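Local atomic coordinates of malonyl-CoA-[acyl-carrier-protein] transacylase (Coxiella burnetii, PDB entry 3TQE), a protein that probably transfers the malonyl group from malonyl-CoA to the holo acyl carrier protein, supplying malonyl-ACP for fatty acid synthesis. Residues I223-P228 and N242-R248. Numbering follows the deposited sequence. Where two conformers were deposited one is given.
Sequences ISIDSP and NEANIIR. With GLY (glycine), chain C.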
ATOM      1  N   ILE A 223       4.719  17.034 -11.024  1.00 20.47           N
ATOM      2  CA  ILE A 223       5.836  16.310 -10.431  0.50 20.59           C
ATOM      3  C   ILE A 223       6.602  15.582 -11.530  1.00 21.00           C
ATOM      4  O   ILE A 223       6.021  15.022 -12.429  1.00 21.05           O
ATOM      5  CB  ILE A 223       5.365  15.328  -9.316  0.50 20.59           C
ATOM      6  CG1 ILE A 223       6.565  14.664  -8.618  0.50 19.75           C
ATOM      7  CG2 ILE A 223       4.481  14.248  -9.867  0.50 21.49           C
ATOM      8  CD1 ILE A 223       6.194  13.839  -7.356  0.50 22.44           C
ATOM      9  N   SER A 224       7.917  15.612 -11.451  1.00 21.55           N
ATOM     10  CA  SER A 224       8.746  14.955 -12.431  1.00 22.31           C
ATOM     11  C   SER A 224       8.743  13.470 -12.197  1.00 20.50           C
ATOM     12  O   SER A 224       8.888  13.024 -11.084  1.00 21.17           O
ATOM     13  CB  SER A 224      10.171  15.462 -12.307  1.00 24.31           C
ATOM     14  OG  SER A 224      10.222  16.839 -12.584  1.00 30.28           O
ATOM     15  N   ILE A 225       8.573  12.707 -13.252  1.00 19.38           N
ATOM     16  CA  ILE A 225       8.560  11.271 -13.162  1.00 18.30           C
ATOM     17  C   ILE A 225       9.551  10.723 -14.148  1.00 18.86           C
ATOM     18  O   ILE A 225       9.479  11.022 -15.329  1.00 19.74           O
ATOM     19  CB  ILE A 225       7.182  10.689 -13.440  1.00 18.04           C
ATOM     20  CG1 ILE A 225       6.165  11.308 -12.481  1.00 18.46           C
ATOM     21  CG2 ILE A 225       7.245   9.188 -13.333  1.00 20.65           C
ATOM     22  CD1 ILE A 225       4.721  10.872 -12.690  1.00 22.07           C
ATOM     23  N   ASP A 226      10.483   9.921 -13.653  1.00 19.12           N
ATOM     24  CA  ASP A 226      11.446   9.219 -14.473  1.00 21.05           C
ATOM     25  C   ASP A 226      10.990   7.791 -14.717  1.00 21.09           C
ATOM     26  O   ASP A 226      10.102   7.284 -14.028  1.00 20.75           O
ATOM     27  CB  ASP A 226      12.796   9.226 -13.793  1.00 22.10           C
ATOM     28  CG  ASP A 226      13.460  10.589 -13.805  1.00 29.20           C
ATOM     29  OD1 ASP A 226      13.055  11.459 -14.597  1.00 35.94           O
ATOM     30  OD2 ASP A 226      14.424  10.773 -13.026  1.00 37.91           O
ATOM     31  N   SER A 227      11.585   7.108 -15.687  1.00 22.56           N
ATOM     32  CA  SER A 227      11.177   5.737 -15.928  1.00 23.11           C
ATOM     33  C   SER A 227      11.697   4.905 -14.755  1.00 21.92           C
ATOM     34  O   SER A 227      12.845   5.070 -14.365  1.00 21.99           O
ATOM     35  CB  SER A 227      11.689   5.178 -17.261  1.00 25.08           C
ATOM     36  OG  SER A 227      10.912   5.664 -18.332  1.00 29.23           O
ATOM     37  N   PRO A 228      10.857   4.025 -14.206  1.00 21.08           N
ATOM     38  CA  PRO A 228      11.325   3.185 -13.129  1.00 19.90           C
ATOM     39  C   PRO A 228      12.470   2.307 -13.592  1.00 19.21           C
ATOM     40  O   PRO A 228      12.453   1.800 -14.711  1.00 20.74           O
ATOM     41  CB  PRO A 228      10.081   2.336 -12.769  1.00 20.79           C
ATOM     42  CG  PRO A 228       8.930   3.141 -13.242  1.00 22.80           C
ATOM     43  CD  PRO A 228       9.439   3.762 -14.498  1.00 21.96           C
ATOM     44  N   ASN A 242       6.445   2.366 -18.169  1.00 16.92           N
ATOM     45  CA  ASN A 242       7.675   3.143 -18.251  1.00 18.66           C
ATOM     46  C   ASN A 242       7.451   4.612 -18.534  1.00 18.23           C
ATOM     47  O   ASN A 242       8.318   5.448 -18.286  1.00 20.84           O
ATOM     48  CB  ASN A 242       8.558   2.560 -19.342  1.00 21.15           C
ATOM     49  CG  ASN A 242       9.038   1.171 -19.023  1.00 25.84           C
ATOM     50  OD1 ASN A 242       9.092   0.293 -19.903  1.00 34.25           O
ATOM     51  ND2 ASN A 242       9.408   0.954 -17.783  1.00 29.27           N
ATOM     52  N   GLU A 243       6.304   4.948 -19.102  1.00 17.13           N
ATOM     53  CA  GLU A 243       6.051   6.289 -19.571  1.00 18.40           C
ATOM     54  C   GLU A 243       5.447   7.155 -18.490  1.00 16.03           C
ATOM     55  O   GLU A 243       4.500   6.725 -17.855  1.00 15.13           O
ATOM     56  CB  GLU A 243       5.066   6.193 -20.724  1.00 20.22           C
ATOM     57  CG  GLU A 243       5.446   5.175 -21.767  1.00 27.07           C
ATOM     58  CD  GLU A 243       4.846   3.717 -21.590  1.00 31.04           C
ATOM     59  OE1 GLU A 243       4.442   3.179 -20.463  1.00 28.32           O
ATOM     60  OE2 GLU A 243       4.846   3.075 -22.675  1.00 36.86           O
ATOM     61  N   ALA A 244       5.960   8.360 -18.294  1.00 15.96           N
ATOM     62  CA  ALA A 244       5.529   9.213 -17.196  1.00 15.06           C
ATOM     63  C   ALA A 244       4.048   9.439 -17.180  1.00 14.90           C
ATOM     64  O   ALA A 244       3.418   9.318 -16.132  1.00 14.00           O
ATOM     65  CB  ALA A 244       6.254  10.528 -17.200  1.00 16.78           C
ATOM     66  N   ASN A 245       3.459   9.765 -18.321  1.00 14.82           N
ATOM     67  CA  ASN A 245       2.039  10.097 -18.290  1.00 14.52           C
ATOM     68  C   ASN A 245       1.173   8.878 -18.064  1.00 13.68           C
ATOM     69  O   ASN A 245       0.064   8.976 -17.552  1.00 14.15           O
ATOM     70  CB  ASN A 245       1.616  10.830 -19.551  1.00 14.87           C
ATOM     71  CG  ASN A 245       2.032  12.263 -19.539  1.00 16.68           C
ATOM     72  OD1 ASN A 245       2.057  12.915 -18.488  1.00 19.23           O
ATOM     73  ND2 ASN A 245       2.297  12.792 -20.722  1.00 20.21           N
ATOM     74  N   ILE A 246       1.675   7.711 -18.434  1.00 13.22           N
ATOM     75  CA  ILE A 246       0.946   6.483 -18.177  1.00 13.98           C
ATOM     76  C   ILE A 246       1.020   6.168 -16.681  1.00 13.44           C
ATOM     77  O   ILE A 246       0.035   5.770 -16.081  1.00 13.28           O
ATOM     78  CB  ILE A 246       1.471   5.318 -19.038  1.00 14.54           C
ATOM     79  CG1 ILE A 246       1.423   5.666 -20.521  1.00 16.62           C
ATOM     80  CG2 ILE A 246       0.674   4.067 -18.801  1.00 16.72           C
ATOM     81  CD1 ILE A 246       0.101   6.074 -21.025  1.00 17.97           C
ATOM     82  N   ILE A 247       2.179   6.384 -16.074  1.00 13.30           N
ATOM     83  CA  ILE A 247       2.288   6.264 -14.633  1.00 13.14           C
ATOM     84  C   ILE A 247       1.359   7.245 -13.935  1.00 12.89           C
ATOM     85  O   ILE A 247       0.662   6.866 -12.991  1.00 13.47           O
ATOM     86  CB  ILE A 247       3.750   6.443 -14.197  1.00 12.39           C
ATOM     87  CG1 ILE A 247       4.578   5.293 -14.721  1.00 13.82           C
ATOM     88  CG2 ILE A 247       3.836   6.549 -12.654  1.00 14.38           C
ATOM     89  CD1 ILE A 247       6.082   5.483 -14.574  1.00 15.87           C
ATOM     90  N   ARG A 248       1.315   8.496 -14.393  1.00 13.62           N
ATOM     91  CA  ARG A 248       0.385   9.447 -13.805  1.00 14.20           C
ATOM     92  C   ARG A 248      -1.031   8.929 -13.889  1.00 14.19           C
ATOM     93  O   ARG A 248      -1.773   8.978 -12.918  1.00 14.50           O
ATOM     94  CB  ARG A 248       0.440  10.789 -14.505  1.00 15.73           C
ATOM     95  CG  ARG A 248       1.718  11.541 -14.300  1.00 16.05           C
ATOM     96  CD  ARG A 248       1.651  12.950 -14.887  1.00 17.58           C
ATOM     97  NE  ARG A 248       2.885  13.635 -14.518  1.00 15.87           N
ATOM     98  CZ  ARG A 248       3.989  13.675 -15.260  1.00 16.28           C
ATOM     99  NH1 ARG A 248       4.023  13.151 -16.483  1.00 16.78           N
ATOM    100  NH2 ARG A 248       5.061  14.268 -14.797  1.00 19.00           N
TER
HETATM  101  N   GLY C 315       9.996  13.270 -16.771  1.00 33.12           N
HETATM  102  CA  GLY C 315       8.861  13.368 -17.744  1.00 32.43           C
HETATM  103  C   GLY C 315       7.595  13.815 -17.053  1.00 31.62           C
HETATM  104  O   GLY C 315       7.642  14.056 -15.828  1.00 29.81           O
HETATM  105  OXT GLY C 315       6.512  13.921 -17.699  1.00 30.48           O
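Arg248 and Ile223 join the start of helix 244-254 to the extended loop that follows helix 210-220 in the acyltransferase fold, away from the predicted active site. Two hydrogen bonds cross directly. Arg248 NH2 meets Ile223 O at 2.7 Å, nearly in line with the carbonyl and close to the guanidinium plane; at the other end Ser227 OG donates to Asn242 O (2.6 Å), just ahead of Glu243 at the helix N-cap. A bound glycine bridges the same segments. Its carboxylate meets the guanidinium edge-on through two bonds, NH1 to OXT and NH2 to O, while Ile225 N donates to glycine O and glycine N donates to Ile225 O (2.7 Å), in the pattern of a hydrogen-bonded antiparallel pair. Arg248 NE also bonds Ile220 O, and NH1 reaches Asn245 OD1 from above its carbonyl plane, so further bonds restrain the guanidinium. Apolar packing fills the middle: Ile225 CB faces Ala244 CB at 3.9 Å, and Ile247 CD1 touches both Ile225 CG2 and the Pro228 ring, beside Leu103 of helix 97-105. In Ile225, chi1 of -56° sets CG1 beside the backbone N, 3.9 Å from Arg248 NH2, and its CD1 sits over one guanidinium face, offset toward the rim, 3.5 Å from Arg248 CG.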